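PDB 5ZCY: protein translation factor SUI1 homolog from Pyrococcus horikoshii, which probably acts in translation initiation as the archaeal counterpart of eukaryotic initiation factor 1, and probably binds mRNA. Local coordinates for residues 36-41 with 71-77; 21-27 with 94-99. All coordinates share one frame; numbering follows the deposited sequence.

Contact 1: residues 36-41 with 71-77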
ATOM      1  N   VAL A  36      -7.257 -10.143   8.056  1.00  9.79           N
ATOM      2  CA  VAL A  36      -6.560  -9.994   6.787  1.00 12.55           C
ATOM      3  C   VAL A  36      -5.579  -8.848   6.863  1.00 10.88           C
ATOM      4  O   VAL A  36      -5.658  -8.028   7.778  1.00 10.36           O
ATOM      5  CB  VAL A  36      -7.420  -9.902   5.554  1.00 13.53           C
ATOM      6  CG1 VAL A  36      -8.378 -11.141   5.441  1.00 15.69           C
ATOM      7  CG2 VAL A  36      -8.222  -8.669   5.532  1.00 14.34           C
ATOM      8  N   LYS A  37      -4.712  -8.782   5.882  1.00 10.14           N
ATOM      9  CA  LYS A  37      -3.723  -7.717   5.745  1.00  9.67           C
ATOM     10  C   LYS A  37      -3.741  -7.213   4.312  1.00  8.96           C
ATOM     11  O   LYS A  37      -3.961  -7.968   3.370  1.00  9.63           O
ATOM     12  CB  LYS A  37      -2.366  -8.068   6.176  1.00 12.32           C
ATOM     13  CG  LYS A  37      -1.788  -9.243   5.542  1.00 14.83           C
ATOM     14  CD  LYS A  37      -0.450  -9.624   6.248  1.00 17.80           C
ATOM     15  CE  LYS A  37       0.317 -10.690   5.543  1.00 21.03           C
ATOM     16  NZ  LYS A  37       1.559 -10.988   6.382  1.00 21.43           N
ATOM     17  N   THR A  38      -3.463  -5.927   4.156  1.00  8.58           N
ATOM     18  CA  THR A  38      -3.364  -5.266   2.859  1.00  7.70           C
ATOM     19  C   THR A  38      -1.889  -5.137   2.481  1.00  9.17           C
ATOM     20  O   THR A  38      -1.109  -4.618   3.321  1.00 10.64           O
ATOM     21  CB  THR A  38      -3.985  -3.917   2.880  1.00  8.47           C
ATOM     22  OG1 THR A  38      -5.347  -3.988   3.236  1.00 10.23           O
ATOM     23  CG2 THR A  38      -3.903  -3.135   1.563  1.00 10.69           C
ATOM     24  N   ILE A  39      -1.515  -5.601   1.294  1.00  8.98           N
ATOM     25  CA  ILE A  39      -0.171  -5.534   0.810  1.00  8.66           C
ATOM     26  C   ILE A  39      -0.138  -4.508  -0.285  1.00  9.47           C
ATOM     27  O   ILE A  39      -0.986  -4.459  -1.168  1.00  9.89           O
ATOM     28  CB  ILE A  39       0.299  -6.886   0.203  1.00  9.48           C
ATOM     29  CG1 ILE A  39       0.001  -8.061   1.139  1.00 10.08           C
ATOM     30  CG2 ILE A  39       1.722  -6.818  -0.296  1.00 10.48           C
ATOM     31  CD1 ILE A  39       0.661  -7.919   2.471  1.00 12.39           C
ATOM     32  N   ILE A  40       0.879  -3.612  -0.166  1.00  8.83           N
ATOM     33  CA  ILE A  40       1.154  -2.615  -1.290  1.00  9.49           C
ATOM     34  C   ILE A  40       2.563  -2.968  -1.835  1.00  9.86           C
ATOM     35  O   ILE A  40       3.574  -2.893  -1.080  1.00 10.59           O
ATOM     36  CB  ILE A  40       1.142  -1.164  -0.758  1.00  9.86           C
ATOM     37  CG1 ILE A  40      -0.185  -0.872  -0.096  1.00 11.31           C
ATOM     38  CG2 ILE A  40       1.426  -0.222  -1.889  1.00 10.83           C
ATOM     39  CD1 ILE A  40      -0.058   0.288   0.883  1.00 17.82           C
ATOM     40  N   GLU A  41       2.551  -3.345  -3.084  1.00 10.63           N
ATOM     41  CA  GLU A  41       3.799  -3.773  -3.767  1.00 12.89           C
ATOM     42  C   GLU A  41       3.979  -2.943  -4.978  1.00 13.55           C
ATOM     43  O   GLU A  41       3.078  -2.411  -5.587  1.00 17.71           O
ATOM     44  CB  GLU A  41       3.645  -5.275  -4.189  1.00 17.12           C
ATOM     45  CG  GLU A  41       4.766  -6.157  -4.600  1.00 28.29           C
ATOM     46  CD  GLU A  41       4.080  -7.545  -4.765  1.00 26.37           C
ATOM     47  OE1 GLU A  41       4.128  -8.304  -3.851  1.00 33.74           O
ATOM     48  OE2 GLU A  41       3.339  -7.757  -5.784  1.00 40.41           O
ATOM     49  N   ARG A  71       7.851  -4.391   0.337  1.00 14.12           N
ATOM     50  CA  ARG A  71       6.401  -4.264   0.360  1.00 13.96           C
ATOM     51  C   ARG A  71       5.951  -3.573   1.633  1.00 12.28           C
ATOM     52  O   ARG A  71       6.650  -3.588   2.613  1.00 14.22           O
ATOM     53  CB  ARG A  71       5.711  -5.614   0.382  1.00 14.89           C
ATOM     54  CG  ARG A  71       6.215  -6.651  -0.612  1.00 18.67           C
ATOM     55  CD  ARG A  71       5.292  -7.862  -0.666  1.00 18.31           C
ATOM     56  NE  ARG A  71       4.927  -8.468   0.615  1.00 19.30           N
ATOM     57  CZ  ARG A  71       4.051  -9.499   0.760  1.00 17.46           C
ATOM     58  NH1 ARG A  71       3.460 -10.008  -0.316  1.00 20.78           N
ATOM     59  NH2 ARG A  71       3.761  -9.966   1.952  1.00 19.14           N
ATOM     60  N   ILE A  72       4.789  -2.906   1.607  1.00  9.74           N
ATOM     61  CA  ILE A  72       4.166  -2.416   2.813  1.00  9.96           C
ATOM     62  C   ILE A  72       3.008  -3.360   3.132  1.00  9.87           C
ATOM     63  O   ILE A  72       2.250  -3.741   2.251  1.00 10.65           O
ATOM     64  CB  ILE A  72       3.634  -1.011   2.611  1.00 10.25           C
ATOM     65  CG1 ILE A  72       4.847  -0.034   2.318  1.00 10.46           C
ATOM     66  CG2 ILE A  72       2.775  -0.517   3.774  1.00  9.37           C
ATOM     67  CD1 ILE A  72       4.479   1.349   1.918  1.00 11.87           C
ATOM     68  N   GLU A  73       2.920  -3.727   4.407  1.00  9.57           N
ATOM     69  CA  GLU A  73       1.837  -4.561   4.940  1.00  9.78           C
ATOM     70  C   GLU A  73       1.072  -3.809   5.949  1.00 10.86           C
ATOM     71  O   GLU A  73       1.659  -3.227   6.891  1.00 13.43           O
ATOM     72  CB  GLU A  73       2.377  -5.882   5.531  1.00 12.03           C
ATOM     73  CG  GLU A  73       3.319  -6.623   4.672  1.00 13.61           C
ATOM     74  CD  GLU A  73       3.595  -8.069   5.184  1.00 17.18           C
ATOM     75  OE1 GLU A  73       2.988  -8.470   6.183  1.00 20.84           O
ATOM     76  OE2 GLU A  73       4.480  -8.712   4.536  1.00 24.89           O
ATOM     77  N   LEU A  74      -0.231  -3.738   5.819  1.00  9.76           N
ATOM     78  CA  LEU A  74      -1.131  -3.050   6.744  1.00  9.50           C
ATOM     79  C   LEU A  74      -2.107  -4.014   7.366  1.00 10.93           C
ATOM     80  O   LEU A  74      -2.658  -4.889   6.660  1.00 10.34           O
ATOM     81  CB  LEU A  74      -1.952  -1.941   6.088  1.00  9.72           C
ATOM     82  CG  LEU A  74      -1.122  -0.885   5.368  1.00 11.39           C
ATOM     83  CD1 LEU A  74      -1.992   0.063   4.612  1.00 13.53           C
ATOM     84  CD2 LEU A  74      -0.269  -0.102   6.350  1.00 13.68           C
ATOM     85  N   GLN A  75      -2.372  -3.894   8.655  1.00 10.10           N
ATOM     86  CA  GLN A  75      -3.403  -4.700   9.318  1.00 11.12           C
ATOM     87  C   GLN A  75      -4.794  -4.295   8.822  1.00 10.64           C
ATOM     88  O   GLN A  75      -5.100  -3.098   8.835  1.00 12.23           O
ATOM     89  CB  GLN A  75      -3.356  -4.359  10.814  1.00 13.02           C
ATOM     90  CG  GLN A  75      -4.493  -4.820  11.667  1.00 18.38           C
ATOM     91  CD  GLN A  75      -4.479  -4.274  13.060  1.00 18.85           C
ATOM     92  OE1 GLN A  75      -4.025  -3.145  13.418  1.00 18.57           O
ATOM     93  NE2 GLN A  75      -5.068  -5.061  13.921  1.00 23.09           N
ATOM     94  N   GLY A  76      -5.557  -5.241   8.368  1.00  9.56           N
ATOM     95  CA  GLY A  76      -6.896  -5.041   7.849  1.00  9.94           C
ATOM     96  C   GLY A  76      -6.975  -4.863   6.390  1.00 10.42           C
ATOM     97  O   GLY A  76      -5.918  -4.804   5.760  1.00 11.85           O
ATOM     98  N   ASP A  77      -8.159  -4.793   5.829  1.00  9.45           N
ATOM     99  CA  ASP A  77      -8.413  -4.604   4.403  1.00  8.49           C
ATOM    100  C   ASP A  77      -8.718  -3.130   4.183  1.00  9.66           C
ATOM    101  O   ASP A  77      -9.764  -2.603   4.666  1.00 12.02           O
ATOM    102  CB  ASP A  77      -9.628  -5.435   3.950  1.00  8.83           C
ATOM    103  CG  ASP A  77      -9.915  -5.366   2.509  1.00 11.05           C
ATOM    104  OD1 ASP A  77      -9.506  -4.401   1.804  1.00 10.35           O
ATOM    105  OD2 ASP A  77     -10.604  -6.320   2.020  1.00 12.71           O
TER
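Strands 36-41 and 71-75 pair antiparallel inside the five-stranded sheet of this SUI1 fold, with T38-L74 and I40-I72 as hydrogen-bonded pairs. T38 N to L74 O and L74 N to T38 O are both 2.8 Å. Past the strand end, T38 OG1 donates to G76 O at 2.7 Å, on a lone pair.

One face carries a charged row. K37 runs beside E73, and its NZ reaches E73 OE1 at 2.9 Å from above the carboxylate plane. R71 NH2 also comes from well above that plane, 3.0 Å from E73 OE2, which lies near the guanidinium plane; one carboxylate thus joins two cations. With I39 CG2 anti to its backbone N (chi1 -49°), that methyl sits over a guanidinium face, 3.6 Å from R71 NH1, while I39 CD1 packs on E73 CG at 3.7 Å. E41 OE1 lies at the guanidinium edge, a long 4.0 Å from R71 NH1, and is hydrogen-bonded to Y27 OH; R71 NH1 also pairs with E29.

On the other face I40 CD1 approaches I72 CG2 and L74 CD1. This apolar side lies against I53, A54, L57 and L61 of helix 50-61, while strands 24-30 and 65-68 extend the sheet on either side.

Contact 2: residues 21-27 with 94-99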
ATOM      1  N   GLN A  21       3.210  -0.161 -16.788  1.00 33.29           N
ATOM      2  CA  GLN A  21       2.186  -1.021 -16.245  1.00 35.73           C
ATOM      3  C   GLN A  21       1.592  -0.400 -14.967  1.00 34.56           C
ATOM      4  O   GLN A  21       2.117   0.573 -14.411  1.00 32.25           O
ATOM      5  CB  GLN A  21       2.744  -2.419 -15.990  1.00 41.41           C
ATOM      6  CG  GLN A  21       3.902  -2.545 -15.011  1.00 49.13           C
ATOM      7  CD  GLN A  21       4.574  -3.901 -15.171  1.00 56.89           C
ATOM      8  OE1 GLN A  21       3.980  -4.941 -14.846  1.00 63.75           O
ATOM      9  NE2 GLN A  21       5.789  -3.909 -15.728  1.00 55.83           N
ATOM     10  N   GLN A  22       0.464  -0.953 -14.516  1.00 29.87           N
ATOM     11  CA  GLN A  22      -0.138  -0.586 -13.234  1.00 25.58           C
ATOM     12  C   GLN A  22       0.706  -1.166 -12.104  1.00 25.93           C
ATOM     13  O   GLN A  22       0.447  -2.235 -11.522  1.00 30.95           O
ATOM     14  CB  GLN A  22      -1.566  -1.115 -13.133  1.00 30.07           C
ATOM     15  CG  GLN A  22      -2.510  -0.095 -13.692  1.00 30.99           C
ATOM     16  CD  GLN A  22      -3.904  -0.470 -13.361  1.00 30.52           C
ATOM     17  OE1 GLN A  22      -4.333  -1.540 -13.780  1.00 30.17           O
ATOM     18  NE2 GLN A  22      -4.612   0.372 -12.583  1.00 34.64           N
ATOM     19  N   ARG A  23       1.797  -0.488 -11.908  1.00 26.19           N
ATOM     20  CA  ARG A  23       2.905  -0.995 -11.244  1.00 29.80           C
ATOM     21  C   ARG A  23       2.592  -0.991  -9.739  1.00 19.82           C
ATOM     22  O   ARG A  23       3.269  -1.817  -9.138  1.00 24.67           O
ATOM     23  CB  ARG A  23       4.221  -0.204 -11.577  1.00 31.16           C
ATOM     24  CG  ARG A  23       4.127   1.319 -11.639  1.00 32.59           C
ATOM     25  CD  ARG A  23       5.458   2.060 -11.821  1.00 45.85           C
ATOM     26  NE  ARG A  23       6.300   1.954 -10.627  1.00 51.69           N
ATOM     27  CZ  ARG A  23       6.032   2.485  -9.427  1.00 48.32           C
ATOM     28  NH1 ARG A  23       4.957   3.218  -9.207  1.00 60.27           N
ATOM     29  NH2 ARG A  23       6.878   2.313  -8.423  1.00 59.07           N
ATOM     30  N   ILE A  24       1.737  -0.095  -9.160  1.00 15.74           N
ATOM     31  CA  ILE A  24       1.531  -0.226  -7.686  1.00 13.55           C
ATOM     32  C   ILE A  24       0.343  -1.183  -7.481  1.00 12.51           C
ATOM     33  O   ILE A  24      -0.735  -0.812  -7.825  1.00 15.33           O
ATOM     34  CB  ILE A  24       1.322   1.090  -6.986  1.00 12.71           C
ATOM     35  CG1 ILE A  24       2.616   1.942  -7.195  1.00 15.45           C
ATOM     36  CG2 ILE A  24       1.056   0.925  -5.521  1.00 13.71           C
ATOM     37  CD1 ILE A  24       2.374   3.372  -6.841  1.00 19.10           C
ATOM     38  N   LYS A  25       0.555  -2.374  -6.952  1.00 11.94           N
ATOM     39  CA  LYS A  25      -0.437  -3.352  -6.736  1.00 11.88           C
ATOM     40  C   LYS A  25      -0.836  -3.362  -5.279  1.00 11.89           C
ATOM     41  O   LYS A  25       0.023  -3.379  -4.430  1.00 12.78           O
ATOM     42  CB  LYS A  25       0.063  -4.733  -7.085  1.00 14.70           C
ATOM     43  CG  LYS A  25       0.609  -4.944  -8.465  1.00 18.62           C
ATOM     44  CD  LYS A  25      -0.455  -4.648  -9.427  1.00 23.79           C
ATOM     45  CE  LYS A  25      -0.113  -5.225 -10.817  1.00 29.21           C
ATOM     46  NZ  LYS A  25      -0.944  -4.595 -11.870  1.00 32.84           N
ATOM     47  N   VAL A  26      -2.122  -3.453  -5.032  1.00  9.95           N
ATOM     48  CA  VAL A  26      -2.654  -3.490  -3.682  1.00 10.49           C
ATOM     49  C   VAL A  26      -3.529  -4.734  -3.613  1.00 11.78           C
ATOM     50  O   VAL A  26      -4.500  -4.844  -4.392  1.00 13.06           O
ATOM     51  CB  VAL A  26      -3.432  -2.273  -3.274  1.00 10.71           C
ATOM     52  CG1 VAL A  26      -3.934  -2.375  -1.819  1.00 11.13           C
ATOM     53  CG2 VAL A  26      -2.652  -0.995  -3.497  1.00 11.71           C
ATOM     54  N   TYR A  27      -3.268  -5.606  -2.662  1.00 10.69           N
ATOM     55  CA  TYR A  27      -4.037  -6.871  -2.609  1.00 10.29           C
ATOM     56  C   TYR A  27      -4.102  -7.345  -1.181  1.00 12.21           C
ATOM     57  O   TYR A  27      -3.423  -6.808  -0.362  1.00 11.37           O
ATOM     58  CB  TYR A  27      -3.414  -7.897  -3.496  1.00 11.47           C
ATOM     59  CG  TYR A  27      -1.977  -8.277  -3.291  1.00 13.10           C
ATOM     60  CD1 TYR A  27      -0.971  -7.592  -3.907  1.00 15.51           C
ATOM     61  CD2 TYR A  27      -1.587  -9.351  -2.460  1.00 15.17           C
ATOM     62  CE1 TYR A  27       0.394  -7.920  -3.755  1.00 17.27           C
ATOM     63  CE2 TYR A  27      -0.267  -9.638  -2.271  1.00 15.78           C
ATOM     64  CZ  TYR A  27       0.737  -8.969  -2.940  1.00 18.29           C
ATOM     65  OH  TYR A  27       2.080  -9.210  -2.847  1.00 23.22           O
ATOM     66  N   GLU A  94      -3.631   6.396 -11.520  1.00 21.21           N
ATOM     67  CA  GLU A  94      -3.553   5.444 -12.641  1.00 22.60           C
ATOM     68  C   GLU A  94      -2.520   4.362 -12.560  1.00 21.68           C
ATOM     69  O   GLU A  94      -2.540   3.348 -13.257  1.00 20.70           O
ATOM     70  CB  GLU A  94      -3.341   6.222 -13.972  1.00 27.25           C
ATOM     71  CG  GLU A  94      -4.629   6.687 -14.600  1.00 31.16           C
ATOM     72  CD  GLU A  94      -4.333   7.448 -15.879  1.00 35.41           C
ATOM     73  OE1 GLU A  94      -4.210   6.799 -16.960  1.00 35.43           O
ATOM     74  OE2 GLU A  94      -4.279   8.700 -15.812  1.00 37.28           O
ATOM     75  N   LEU A  95      -1.525   4.502 -11.667  1.00 15.66           N
ATOM     76  CA  LEU A  95      -0.548   3.500 -11.494  1.00 16.41           C
ATOM     77  C   LEU A  95      -0.990   2.449 -10.447  1.00 12.29           C
ATOM     78  O   LEU A  95      -0.312   1.465 -10.364  1.00 14.89           O
ATOM     79  CB  LEU A  95       0.729   4.069 -10.945  1.00 19.35           C
ATOM     80  CG  LEU A  95       1.510   5.023 -11.834  1.00 21.45           C
ATOM     81  CD1 LEU A  95       2.640   5.555 -10.934  1.00 23.20           C
ATOM     82  CD2 LEU A  95       2.039   4.298 -13.058  1.00 23.28           C
ATOM     83  N   ILE A  96      -2.115   2.733  -9.781  1.00 14.48           N
ATOM     84  CA  ILE A  96      -2.534   1.868  -8.633  1.00 13.42           C
ATOM     85  C   ILE A  96      -3.578   0.858  -9.050  1.00 13.63           C
ATOM     86  O   ILE A  96      -4.630   1.308  -9.545  1.00 15.93           O
ATOM     87  CB  ILE A  96      -3.047   2.715  -7.517  1.00 14.42           C
ATOM     88  CG1 ILE A  96      -1.971   3.736  -6.998  1.00 15.10           C
ATOM     89  CG2 ILE A  96      -3.359   1.814  -6.279  1.00 15.62           C
ATOM     90  CD1 ILE A  96      -2.511   4.802  -6.143  1.00 16.97           C
ATOM     91  N   GLU A  97      -3.269  -0.403  -8.963  1.00 12.95           N
ATOM     92  CA  GLU A  97      -4.244  -1.504  -9.270  1.00 13.30           C
ATOM     93  C   GLU A  97      -4.669  -2.070  -7.913  1.00 13.72           C
ATOM     94  O   GLU A  97      -3.838  -2.709  -7.256  1.00 14.57           O
ATOM     95  CB  GLU A  97      -3.726  -2.596 -10.174  1.00 17.25           C
ATOM     96  CG  GLU A  97      -4.912  -3.661 -10.356  1.00 21.51           C
ATOM     97  CD  GLU A  97      -4.607  -4.928 -11.163  1.00 27.06           C
ATOM     98  OE1 GLU A  97      -3.408  -5.339 -11.258  1.00 27.55           O
ATOM     99  OE2 GLU A  97      -5.640  -5.632 -11.564  1.00 29.15           O
ATOM    100  N   VAL A  98      -5.935  -1.947  -7.593  1.00 13.32           N
ATOM    101  CA  VAL A  98      -6.480  -2.591  -6.365  1.00 13.82           C
ATOM    102  C   VAL A  98      -7.062  -3.941  -6.806  1.00 15.42           C
ATOM    103  O   VAL A  98      -7.982  -3.991  -7.596  1.00 18.93           O
ATOM    104  CB  VAL A  98      -7.473  -1.699  -5.699  1.00 13.52           C
ATOM    105  CG1 VAL A  98      -8.282  -2.449  -4.628  1.00 14.96           C
ATOM    106  CG2 VAL A  98      -6.815  -0.425  -5.205  1.00 15.06           C
ATOM    107  N   GLU A  99      -6.518  -5.005  -6.304  1.00 14.04           N
ATOM    108  CA  GLU A  99      -6.871  -6.352  -6.754  1.00 14.93           C
ATOM    109  C   GLU A  99      -7.677  -7.021  -5.652  1.00 16.51           C
ATOM    110  O   GLU A  99      -8.299  -8.098  -5.964  1.00 19.42           O
ATOM    111  CB  GLU A  99      -5.600  -7.240  -6.924  1.00 20.33           C
ATOM    112  CG  GLU A  99      -4.445  -6.749  -7.757  1.00 24.31           C
ATOM    113  CD  GLU A  99      -3.196  -7.692  -7.592  1.00 31.41           C
ATOM    114  OE1 GLU A  99      -3.274  -8.901  -7.258  1.00 35.01           O
ATOM    115  OE2 GLU A  99      -2.080  -7.238  -7.748  1.00 36.64           O
ATOM    116  OXT GLU A  99      -7.565  -6.672  -4.472  1.00 17.24           O
TER
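K25 and E97 stand on the same face of a parallel strand pair, 24-27 beside 96-98, and their salt bridge is the main side-chain bond of the contact. K25 is worth following outward. Its CB starts 3.4 Å from E99 OE2, and CG stays close to the same oxygen. A bend at chi2 (-60°) then turns the chain toward the neighbouring strand, bringing CD within 3.5 Å of both E99 OE2 and E97 OE1, and CE moves on toward E97. At the tip, NZ bonds E97 OE1 at 2.6 Å, on the anti side of the carboxylate and somewhat out of its plane. The same NZ donates to Q22 O at 2.8 Å, on a lone pair in the carbonyl plane, tying the lysine back to the inverse gamma turn centred on Q22.

Q22 crosses E97 at about a right angle, its OE1 3.8 Å from E97 CB. The side chains of Y27 and E99 run side by side at the other end, Y27 CB 3.9 Å from E99 OE1. I24, V26, I96 and V98 point to the opposite face, where V26 CG2 meets I96 CG2 at 4.0 Å and helix 82-88 packs through I82 and L86. R23 NH1 has L95 CD1 at its guanidinium edge.

Along the parallel ladder, I24 N donates to L95 O and I24 O accepts E97 N; V26 N donates to E97 O and V26 O accepts E99 N. R79 pairs with the terminal carboxylate of E99. With two acceptors gripping its ammonium group and the E99 carboxylate near its aliphatic stem, K25 probably stays charged, and it would offset some of the negative charge gathered at this acidic C-terminal end.

In the fold
Both contacts belong to one mixed sheet, ordered 65-68, 71-75, 36-41, 24-30, 96-98, and their centres are about 13 Å apart. Contact 1 is an antiparallel pairing within the sheet; contact 2 adds the last strand of the chain, parallel, at one edge. Residues 36-77 fall between the two segments of contact 2, which closes around them. Strands 24-30 and 36-41 follow each other and are neighbours, so Y27 links the two sites: its O takes I39 N. The start of the sheet, near the first modelled residues, and the C-terminal strand therefore lie next to each other, with helices 50-61 and 82-88 packed on the sheet's apolar side.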